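Local coordinates for uncharacterized protein (Pyrococcus horikoshii, PDB 1ZJJ) that binds magnesium and is probably a phosphatase of the haloacid dehalogenase (HAD) superfamily, although its natural substrate is not established, at residues V2-M8 and I34-T40; K45-R51 and S63-T68; K225-T231 and P246-S252. All coordinates share one frame. Numbering follows the deposited sequence.

Contact 1 (V2-M8 and I34-T40). With MG (magnesium ion), chain D.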
loop_
_atom_site.group_PDB
_atom_site.type_symbol
_atom_site.label_atom_id
_atom_site.label_comp_id
_atom_site.label_asym_id
_atom_site.label_seq_id
_atom_site.Cartn_x
_atom_site.Cartn_y
_atom_site.Cartn_z
ATOM N N VAL B 2 16.874 -12.521 -34.770
ATOM C CA VAL B 2 16.801 -12.180 -33.362
ATOM C C VAL B 2 16.835 -10.679 -33.065
ATOM O O VAL B 2 17.572 -9.922 -33.693
ATOM C CB VAL B 2 17.966 -12.848 -32.607
ATOM C CG1 VAL B 2 17.977 -12.408 -31.136
ATOM C CG2 VAL B 2 17.845 -14.362 -32.691
ATOM N N ALA B 3 16.028 -10.282 -32.084
ATOM C CA ALA B 3 15.950 -8.907 -31.605
ATOM C C ALA B 3 16.205 -9.024 -30.105
ATOM O O ALA B 3 15.653 -9.905 -29.445
ATOM C CB ALA B 3 14.556 -8.302 -31.878
ATOM N N ILE B 4 17.047 -8.154 -29.565
ATOM C CA ILE B 4 17.364 -8.239 -28.152
ATOM C C ILE B 4 16.798 -7.066 -27.360
ATOM O O ILE B 4 16.997 -5.903 -27.708
ATOM C CB ILE B 4 18.900 -8.332 -27.942
ATOM C CG1 ILE B 4 19.479 -9.456 -28.819
ATOM C CG2 ILE B 4 19.213 -8.603 -26.470
ATOM C CD1 ILE B 4 20.994 -9.571 -28.779
ATOM N N ILE B 5 16.080 -7.393 -26.295
ATOM C CA ILE B 5 15.473 -6.392 -25.427
ATOM C C ILE B 5 16.285 -6.325 -24.126
ATOM O O ILE B 5 16.516 -7.353 -23.482
ATOM C CB ILE B 5 14.013 -6.782 -25.093
ATOM C CG1 ILE B 5 13.263 -7.165 -26.374
ATOM C CG2 ILE B 5 13.313 -5.625 -24.377
ATOM C CD1 ILE B 5 13.236 -6.084 -27.436
ATOM N N PHE B 6 16.724 -5.125 -23.746
ATOM C CA PHE B 6 17.512 -4.953 -22.524
ATOM C C PHE B 6 16.842 -4.130 -21.436
ATOM O O PHE B 6 16.310 -3.046 -21.695
ATOM C CB PHE B 6 18.843 -4.235 -22.785
ATOM C CG PHE B 6 19.753 -4.927 -23.759
ATOM C CD1 PHE B 6 19.582 -4.757 -25.125
ATOM C CD2 PHE B 6 20.812 -5.711 -23.305
ATOM C CE1 PHE B 6 20.457 -5.349 -26.031
ATOM C CE2 PHE B 6 21.694 -6.310 -24.205
ATOM C CZ PHE B 6 21.513 -6.126 -25.570
ATOM N N ASP B 7 16.895 -4.642 -20.213
ATOM C CA ASP B 7 16.400 -3.890 -19.071
ATOM C C ASP B 7 17.544 -2.891 -18.924
ATOM O O ASP B 7 18.619 -3.113 -19.485
ATOM C CB ASP B 7 16.329 -4.765 -17.827
ATOM C CG ASP B 7 16.190 -3.950 -16.562
ATOM O OD1 ASP B 7 15.145 -3.289 -16.378
ATOM O OD2 ASP B 7 17.139 -3.965 -15.764
ATOM N N MET B 8 17.346 -1.809 -18.178
ATOM C CA MET B 8 18.405 -0.818 -18.043
ATOM C C MET B 8 19.244 -0.852 -16.758
ATOM O O MET B 8 20.383 -1.328 -16.775
ATOM C CB MET B 8 17.815 0.577 -18.267
ATOM C CG MET B 8 17.158 0.698 -19.642
ATOM S SD MET B 8 16.413 2.301 -20.024
ATOM C CE MET B 8 17.756 3.123 -20.741
ATOM N N ILE B 34 21.578 -6.693 -35.767
ATOM C CA ILE B 34 20.674 -7.150 -34.715
ATOM C C ILE B 34 19.855 -6.018 -34.088
ATOM O O ILE B 34 20.403 -5.123 -33.448
ATOM C CB ILE B 34 21.473 -7.879 -33.599
ATOM C CG1 ILE B 34 22.188 -9.098 -34.193
ATOM C CG2 ILE B 34 20.546 -8.330 -32.488
ATOM C CD1 ILE B 34 23.217 -9.726 -33.276
ATOM N N PRO B 35 18.525 -6.036 -34.283
ATOM C CA PRO B 35 17.665 -4.992 -33.714
ATOM C C PRO B 35 17.621 -5.136 -32.196
ATOM O O PRO B 35 17.702 -6.245 -31.669
ATOM C CB PRO B 35 16.300 -5.280 -34.337
ATOM C CG PRO B 35 16.632 -6.002 -35.611
ATOM C CD PRO B 35 17.753 -6.915 -35.176
ATOM N N PHE B 36 17.485 -4.021 -31.494
ATOM C CA PHE B 36 17.422 -4.068 -30.042
ATOM C C PHE B 36 16.622 -2.902 -29.495
ATOM O O PHE B 36 16.372 -1.914 -30.193
ATOM C CB PHE B 36 18.839 -4.064 -29.448
ATOM C CG PHE B 36 19.618 -2.818 -29.751
ATOM C CD1 PHE B 36 19.533 -1.708 -28.916
ATOM C CD2 PHE B 36 20.403 -2.735 -30.900
ATOM C CE1 PHE B 36 20.220 -0.529 -29.220
ATOM C CE2 PHE B 36 21.089 -1.565 -31.209
ATOM C CZ PHE B 36 20.998 -0.458 -30.368
ATOM N N ALA B 37 16.208 -3.031 -28.243
ATOM C CA ALA B 37 15.451 -1.977 -27.583
ATOM C C ALA B 37 15.682 -2.075 -26.087
ATOM O O ALA B 37 16.011 -3.142 -25.569
ATOM C CB ALA B 37 13.971 -2.115 -27.899
ATOM N N PHE B 38 15.531 -0.950 -25.400
ATOM C CA PHE B 38 15.704 -0.911 -23.961
ATOM C C PHE B 38 14.295 -0.871 -23.368
ATOM O O PHE B 38 13.405 -0.191 -23.895
ATOM C CB PHE B 38 16.534 0.314 -23.568
ATOM C CG PHE B 38 17.935 0.316 -24.153
ATOM C CD1 PHE B 38 18.485 -0.843 -24.698
ATOM C CD2 PHE B 38 18.711 1.470 -24.130
ATOM C CE1 PHE B 38 19.788 -0.853 -25.212
ATOM C CE2 PHE B 38 20.016 1.472 -24.640
ATOM C CZ PHE B 38 20.554 0.305 -25.183
ATOM N N LEU B 39 14.091 -1.604 -22.282
ATOM C CA LEU B 39 12.771 -1.693 -21.680
ATOM C C LEU B 39 12.802 -1.527 -20.168
ATOM O O LEU B 39 13.188 -2.452 -19.452
ATOM C CB LEU B 39 12.160 -3.058 -22.045
ATOM C CG LEU B 39 10.697 -3.348 -21.681
ATOM C CD1 LEU B 39 9.803 -2.515 -22.583
ATOM C CD2 LEU B 39 10.380 -4.834 -21.861
ATOM N N THR B 40 12.385 -0.355 -19.686
ATOM C CA THR B 40 12.368 -0.085 -18.251
ATOM C C THR B 40 10.960 0.068 -17.663
ATOM O O THR B 40 10.080 0.672 -18.285
ATOM C CB THR B 40 13.168 1.193 -17.912
ATOM O OG1 THR B 40 13.119 1.422 -16.499
ATOM C CG2 THR B 40 12.588 2.404 -18.631
HETATM MG MG MG D . 17.084 -3.740 -13.618
HETATM O O HOH W 1 15.977 -2.018 -13.573
HETATM O O HOH W 2 15.263 -4.879 -13.574
HETATM O O HOH W 3 17.320 -3.735 -11.473
#
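The strongest bond here is to metal: D7 OD2 lies 2.2 Å from the magnesium ion, whose shell also includes three waters and, from beyond the two segments, D9 and D210. The other carboxylate oxygen, D7 OD1, accepts a hydrogen bond from water 1 at 3.2 Å and forms a salt bridge with K187, whose amino group also bonds L39 O. Behind this site, strands 2-6 and 36-40 run side by side as a parallel pair. Four backbone hydrogen bonds join them in the alternating parallel pattern: I4 N to P35 O (2.9 Å), A37 N to I4 O (3.0 Å), F6 N to A37 O (2.8 Å) and L39 N to F6 O (2.7 Å). CA-H...O contacts fill in between, among them F36 CA to I4 O at 3.0 Å. On one face of the sheet, the edge of the F6 ring meets F36, with CE1 4.0 Å from F36 CB, while F6 CB lies 3.9 Å from F38 CD1. Further along, M8 CE packs 3.9 Å from F38 CD2, and L54 of helix 47-56 touches both of these side chains. The opposite face is aliphatic: I5 CD1 is 4.1 Å from A37 CB and I5 CG2 3.7 Å from L39 CB, and V196 of helix 190-199 packs on I5 and L39. D7 follows directly on strand 2-6, consistent with the DxDx(T/V) motif of HAD enzymes, whose first aspartate is the nucleophile in characterised relatives; here D7 is seen as a magnesium ligand. The chemistry thus changes sharply along the pair, from a greasy, regularly bonded interior to a charged, hydrated metal site at its C-terminal end.

Contact 2 (K45-R51 and S63-T68)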
loop_
_atom_site.group_PDB
_atom_site.type_symbol
_atom_site.label_atom_id
_atom_site.label_comp_id
_atom_site.label_asym_id
_atom_site.label_seq_id
_atom_site.Cartn_x
_atom_site.Cartn_y
_atom_site.Cartn_z
ATOM N N LYS B 45 10.612 8.967 -15.825
ATOM C CA LYS B 45 11.367 9.704 -16.842
ATOM C C LYS B 45 10.909 9.370 -18.264
ATOM O O LYS B 45 10.381 8.301 -18.539
ATOM C CB LYS B 45 12.848 9.340 -16.693
ATOM C CG LYS B 45 13.481 9.935 -15.430
ATOM C CD LYS B 45 14.995 9.705 -15.377
ATOM C CE LYS B 45 15.642 10.319 -14.129
ATOM N NZ LYS B 45 15.374 9.472 -12.967
ATOM N N THR B 46 11.088 10.348 -19.182
ATOM C CA THR B 46 10.771 10.063 -20.580
ATOM C C THR B 46 11.910 9.332 -21.282
ATOM O O THR B 46 13.045 9.292 -20.821
ATOM C CB THR B 46 10.521 11.371 -21.341
ATOM O OG1 THR B 46 11.675 12.206 -21.243
ATOM C CG2 THR B 46 9.298 12.108 -20.792
ATOM N N PRO B 47 11.556 8.708 -22.409
ATOM C CA PRO B 47 12.543 8.116 -23.299
ATOM C C PRO B 47 13.664 9.115 -23.615
ATOM O O PRO B 47 14.836 8.775 -23.675
ATOM C CB PRO B 47 11.819 7.672 -24.565
ATOM C CG PRO B 47 10.377 7.448 -24.106
ATOM C CD PRO B 47 10.219 8.556 -22.967
ATOM N N GLU B 48 13.262 10.377 -23.875
ATOM C CA GLU B 48 14.260 11.415 -24.110
ATOM C C GLU B 48 15.230 11.562 -22.937
ATOM O O GLU B 48 16.443 11.617 -23.099
ATOM C CB GLU B 48 13.527 12.732 -24.354
ATOM C CG GLU B 48 12.853 12.765 -25.724
ATOM C CD GLU B 48 11.453 12.215 -25.590
ATOM O OE1 GLU B 48 10.861 12.414 -24.540
ATOM O OE2 GLU B 48 10.976 11.566 -26.531
ATOM N N MET B 49 14.669 11.644 -21.732
ATOM C CA MET B 49 15.470 11.779 -20.521
ATOM C C MET B 49 16.405 10.591 -20.385
ATOM O O MET B 49 17.555 10.739 -19.977
ATOM C CB MET B 49 14.573 11.861 -19.281
ATOM C CG MET B 49 13.935 13.224 -19.036
ATOM S SD MET B 49 12.770 13.219 -17.643
ATOM C CE MET B 49 11.240 13.498 -18.478
ATOM N N TYR B 50 15.911 9.406 -20.726
ATOM C CA TYR B 50 16.733 8.212 -20.623
ATOM C C TYR B 50 17.873 8.223 -21.628
ATOM O O TYR B 50 18.970 7.745 -21.329
ATOM C CB TYR B 50 15.868 6.953 -20.774
ATOM C CG TYR B 50 15.385 6.446 -19.437
ATOM C CD1 TYR B 50 14.036 6.505 -19.084
ATOM C CD2 TYR B 50 16.294 5.956 -18.492
ATOM C CE1 TYR B 50 13.605 6.096 -17.826
ATOM C CE2 TYR B 50 15.874 5.548 -17.234
ATOM C CZ TYR B 50 14.530 5.620 -16.904
ATOM O OH TYR B 50 14.115 5.224 -15.653
ATOM N N ARG B 51 17.627 8.772 -22.816
ATOM C CA ARG B 51 18.691 8.850 -23.814
ATOM C C ARG B 51 19.825 9.687 -23.225
ATOM O O ARG B 51 20.995 9.367 -23.408
ATOM C CB ARG B 51 18.199 9.498 -25.114
ATOM C CG ARG B 51 19.323 9.963 -26.038
ATOM C CD ARG B 51 18.776 10.607 -27.307
ATOM N NE ARG B 51 19.754 11.468 -27.978
ATOM C CZ ARG B 51 20.863 11.037 -28.578
ATOM N NH1 ARG B 51 21.155 9.743 -28.603
ATOM N NH2 ARG B 51 21.686 11.906 -29.158
ATOM N N SER B 63 16.167 7.744 -28.654
ATOM C CA SER B 63 15.103 7.612 -27.669
ATOM C C SER B 63 13.975 6.769 -28.276
ATOM O O SER B 63 13.078 6.312 -27.571
ATOM C CB SER B 63 14.565 8.994 -27.285
ATOM O OG SER B 63 13.979 9.627 -28.412
ATOM N N SER B 64 14.028 6.549 -29.586
ATOM C CA SER B 64 12.988 5.761 -30.244
ATOM C C SER B 64 13.017 4.272 -29.886
ATOM O O SER B 64 12.021 3.575 -30.063
ATOM C CB SER B 64 13.050 5.930 -31.768
ATOM O OG SER B 64 14.170 5.271 -32.325
ATOM N N ILE B 65 14.146 3.770 -29.392
ATOM C CA ILE B 65 14.187 2.363 -29.013
ATOM C C ILE B 65 14.148 2.197 -27.495
ATOM O O ILE B 65 14.384 1.109 -26.975
ATOM C CB ILE B 65 15.430 1.635 -29.611
ATOM C CG1 ILE B 65 16.728 2.324 -29.186
ATOM C CG2 ILE B 65 15.327 1.601 -31.123
ATOM C CD1 ILE B 65 17.193 1.971 -27.799
ATOM N N ILE B 66 13.850 3.285 -26.791
ATOM C CA ILE B 66 13.750 3.262 -25.329
ATOM C C ILE B 66 12.276 3.207 -24.926
ATOM O O ILE B 66 11.537 4.176 -25.105
ATOM C CB ILE B 66 14.378 4.519 -24.683
ATOM C CG1 ILE B 66 15.867 4.598 -25.031
ATOM C CG2 ILE B 66 14.179 4.482 -23.159
ATOM C CD1 ILE B 66 16.581 5.823 -24.464
ATOM N N ILE B 67 11.853 2.071 -24.383
ATOM C CA ILE B 67 10.465 1.890 -23.967
ATOM C C ILE B 67 10.342 1.948 -22.452
ATOM O O ILE B 67 10.935 1.140 -21.738
ATOM C CB ILE B 67 9.922 0.533 -24.447
ATOM C CG1 ILE B 67 10.121 0.406 -25.956
ATOM C CG2 ILE B 67 8.447 0.396 -24.079
ATOM C CD1 ILE B 67 9.819 -0.970 -26.481
ATOM N N THR B 68 9.569 2.916 -21.973
ATOM C CA THR B 68 9.345 3.092 -20.547
ATOM C C THR B 68 7.940 2.583 -20.236
ATOM O O THR B 68 7.094 2.488 -21.134
ATOM C CB THR B 68 9.414 4.574 -20.154
ATOM O OG1 THR B 68 8.387 5.295 -20.850
ATOM C CG2 THR B 68 10.773 5.166 -20.523
HETATM O O HOH W 4 7.743 7.933 -20.648
#
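S63 opens the second segment in a short 3-10 turn and packs against the first turn of helix 47-56: its O lies 3.5 Å from P47 CB, and its CB 4.3 Å from R51 CB. The guanidinium of R51 turns to D60, in a salt bridge, and to V61 O. The bond from I66 N to S63 O (3.2 Å) closes the turn. I66 then points toward the helix, with CD1 3.5 Å from both P47 O and R51 N, CB 4.1 Å from P47 CB and CG2 3.8 Å from Y50 CB. I67 points away from helix 47-56, and its side chain touches V195 and M199 of helix 190-199. T68 faces the helix again; its CG2 is 3.8 Å from Y50 CD1 and 3.7 Å from K45 O. T68 OG1 caps the next helix through L71 N and meets water 4 at 2.7 Å, which gives a weak bond to K45 O at 3.4 Å. The start of helix 47-56 is secured separately, by M49 N bonding T46 OG1 at 3.1 Å in a capping box. No direct hydrogen bond crosses between the segments, so within this beta-alpha-beta unit segment 63-68 rests on the helix mainly by van der Waals packing, helped by one weak water bridge.

Contact 3 (K225-T231 and P246-S252)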
loop_
_atom_site.group_PDB
_atom_site.type_symbol
_atom_site.label_atom_id
_atom_site.label_comp_id
_atom_site.label_asym_id
_atom_site.label_seq_id
_atom_site.Cartn_x
_atom_site.Cartn_y
_atom_site.Cartn_z
ATOM N N LYS B 225 13.838 -15.620 -24.893
ATOM C CA LYS B 225 14.991 -16.269 -24.286
ATOM C C LYS B 225 15.291 -15.466 -23.026
ATOM O O LYS B 225 15.472 -14.246 -23.091
ATOM C CB LYS B 225 16.197 -16.237 -25.230
ATOM C CG LYS B 225 17.454 -16.872 -24.640
ATOM C CD LYS B 225 18.651 -16.733 -25.570
ATOM C CE LYS B 225 18.513 -17.609 -26.803
ATOM N NZ LYS B 225 18.563 -19.053 -26.441
ATOM N N ALA B 226 15.335 -16.146 -21.885
ATOM C CA ALA B 226 15.578 -15.488 -20.602
ATOM C C ALA B 226 17.059 -15.424 -20.227
ATOM O O ALA B 226 17.643 -16.400 -19.740
ATOM C CB ALA B 226 14.778 -16.199 -19.495
ATOM N N ILE B 227 17.662 -14.261 -20.449
ATOM C CA ILE B 227 19.073 -14.067 -20.145
ATOM C C ILE B 227 19.256 -13.164 -18.938
ATOM O O ILE B 227 18.806 -12.020 -18.931
ATOM C CB ILE B 227 19.819 -13.422 -21.328
ATOM C CG1 ILE B 227 19.556 -14.215 -22.613
ATOM C CG2 ILE B 227 21.314 -13.357 -21.018
ATOM C CD1 ILE B 227 20.098 -13.548 -23.867
ATOM N N MET B 228 19.915 -13.677 -17.911
ATOM C CA MET B 228 20.149 -12.880 -16.722
ATOM C C MET B 228 21.623 -12.524 -16.604
ATOM O O MET B 228 22.501 -13.346 -16.881
ATOM C CB MET B 228 19.703 -13.636 -15.465
ATOM C CG MET B 228 19.746 -12.786 -14.204
ATOM S SD MET B 228 19.191 -13.642 -12.708
ATOM C CE MET B 228 20.737 -13.909 -11.865
ATOM N N VAL B 229 21.892 -11.281 -16.220
ATOM C CA VAL B 229 23.267 -10.838 -16.022
ATOM C C VAL B 229 23.454 -10.685 -14.519
ATOM O O VAL B 229 22.480 -10.517 -13.780
ATOM C CB VAL B 229 23.559 -9.497 -16.735
ATOM C CG1 VAL B 229 23.562 -9.707 -18.242
ATOM C CG2 VAL B 229 22.535 -8.446 -16.328
ATOM N N LEU B 230 24.696 -10.748 -14.060
ATOM C CA LEU B 230 24.974 -10.659 -12.629
ATOM C C LEU B 230 25.401 -9.270 -12.137
ATOM O O LEU B 230 25.795 -9.110 -10.981
ATOM C CB LEU B 230 26.038 -11.699 -12.271
ATOM C CG LEU B 230 25.660 -13.108 -12.738
ATOM C CD1 LEU B 230 26.801 -14.076 -12.481
ATOM C CD2 LEU B 230 24.407 -13.560 -12.020
ATOM N N THR B 231 25.314 -8.273 -13.013
ATOM C CA THR B 231 25.697 -6.904 -12.675
ATOM C C THR B 231 24.614 -6.150 -11.915
ATOM O O THR B 231 24.788 -4.973 -11.582
ATOM C CB THR B 231 26.020 -6.074 -13.942
ATOM O OG1 THR B 231 24.944 -6.191 -14.886
ATOM C CG2 THR B 231 27.324 -6.540 -14.579
ATOM N N PRO B 246 16.352 -18.569 -15.605
ATOM C CA PRO B 246 16.996 -18.006 -16.795
ATOM C C PRO B 246 17.447 -19.120 -17.729
ATOM O O PRO B 246 17.836 -20.190 -17.263
ATOM C CB PRO B 246 18.192 -17.237 -16.227
ATOM C CG PRO B 246 17.786 -16.905 -14.835
ATOM C CD PRO B 246 17.075 -18.187 -14.384
ATOM N N ASP B 247 17.397 -18.868 -19.035
ATOM C CA ASP B 247 17.834 -19.843 -20.021
ATOM C C ASP B 247 19.345 -19.728 -20.132
ATOM O O ASP B 247 20.029 -20.667 -20.530
ATOM C CB ASP B 247 17.213 -19.552 -21.387
ATOM C CG ASP B 247 15.721 -19.716 -21.392
ATOM O OD1 ASP B 247 15.251 -20.768 -20.910
ATOM O OD2 ASP B 247 15.021 -18.805 -21.885
ATOM N N LEU B 248 19.862 -18.560 -19.772
ATOM C CA LEU B 248 21.291 -18.305 -19.849
ATOM C C LEU B 248 21.685 -17.265 -18.811
ATOM O O LEU B 248 20.942 -16.309 -18.567
ATOM C CB LEU B 248 21.648 -17.797 -21.250
ATOM C CG LEU B 248 23.091 -17.378 -21.545
ATOM C CD1 LEU B 248 23.970 -18.609 -21.714
ATOM C CD2 LEU B 248 23.118 -16.549 -22.822
ATOM N N VAL B 249 22.843 -17.465 -18.191
ATOM C CA VAL B 249 23.351 -16.534 -17.193
ATOM C C VAL B 249 24.714 -16.040 -17.659
ATOM O O VAL B 249 25.588 -16.836 -18.008
ATOM C CB VAL B 249 23.515 -17.204 -15.806
ATOM C CG1 VAL B 249 24.011 -16.181 -14.795
ATOM C CG2 VAL B 249 22.194 -17.800 -15.353
ATOM N N LEU B 250 24.891 -14.723 -17.674
ATOM C CA LEU B 250 26.152 -14.133 -18.102
ATOM C C LEU B 250 26.652 -13.139 -17.063
ATOM O O LEU B 250 25.869 -12.568 -16.308
ATOM C CB LEU B 250 25.984 -13.410 -19.445
ATOM C CG LEU B 250 25.536 -14.193 -20.682
ATOM C CD1 LEU B 250 25.324 -13.210 -21.833
ATOM C CD2 LEU B 250 26.573 -15.246 -21.053
ATOM N N PRO B 251 27.975 -12.928 -17.004
ATOM C CA PRO B 251 28.580 -11.993 -16.053
ATOM C C PRO B 251 28.046 -10.571 -16.264
ATOM O O PRO B 251 27.747 -9.851 -15.306
ATOM C CB PRO B 251 30.071 -12.100 -16.370
ATOM C CG PRO B 251 30.206 -13.520 -16.851
ATOM C CD PRO B 251 29.012 -13.656 -17.756
ATOM N N SER B 252 27.943 -10.179 -17.531
ATOM C CA SER B 252 27.446 -8.858 -17.904
ATOM C C SER B 252 27.034 -8.891 -19.371
ATOM O O SER B 252 27.251 -9.887 -20.068
ATOM C CB SER B 252 28.528 -7.789 -17.696
ATOM O OG SER B 252 29.493 -7.808 -18.738
#
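The I227 side chain packs beside two leucines of the adjoining strand, its CG2 4.1 Å from both L248 CD2 and L250 CD1, and these three side chains share one face of the sheet. The other face carries M228, whose CB is 3.8 Å from P246 CG, and V249, whose CG1 is 3.8 Å from L230 CD2. The two strands run parallel, their segment axes 4.7 Å apart at an angle of 24°. M228 is bonded through both its N and its O: the N donates to L248 O (2.9 Å) and the O accepts from L250 N (2.9 Å). At the start of the pair, A226 O receives two hydrogen bonds, from D247 N at 2.6 Å and L248 N at 3.1 Å. The carboxylate of D247 replies, with OD2 accepting from A226 N at 2.7 Å in an almost straight bond, so a side chain extends the pairing where the second strand has not yet begun. The pairing frays at the far end, where L230 N makes only weak bonds to L250 O (3.1 Å) and P251 O (3.4 Å), and T231 CG2 settles 3.6 Å from S252 CB. T231 OG1 bonds G10 O, tying this end to the loop that follows D9, and V229 comes close to the metal ligand D210. Strand 248-250 is the outermost on this flank of the parallel sheet, reached from strand 225-229 through helix 236-240. Helix 256-261 packs on the I227 and L248 face, helix 212-221 lies against A226 and M228 on the other, and strand 204-209 continues the sheet beyond strand 225-229.

Overall arrangement
All three contacts involve one six-stranded parallel sheet with the order 66-68, 36-40, 2-6, 204-209, 225-229, 248-250, the Rossmann-like core of a HAD domain. Contact 1 is in the middle of the sheet and largely buried, and alone of the three holds a metal ligand. Contacts 2 and 3 involve the two edge strands, are partly exposed, and have centres about 23 Å apart. Contact 2 adjoins contact 1 directly, since strand 36-40 pairs with strand 66-68 through F38 and T40; contact 3 is separated from contact 1 by strand 204-209. Contacts 1 and 3 are backbone-bonded strand pairs, whereas contact 2 is helix-on-strand packing without direct hydrogen bonds.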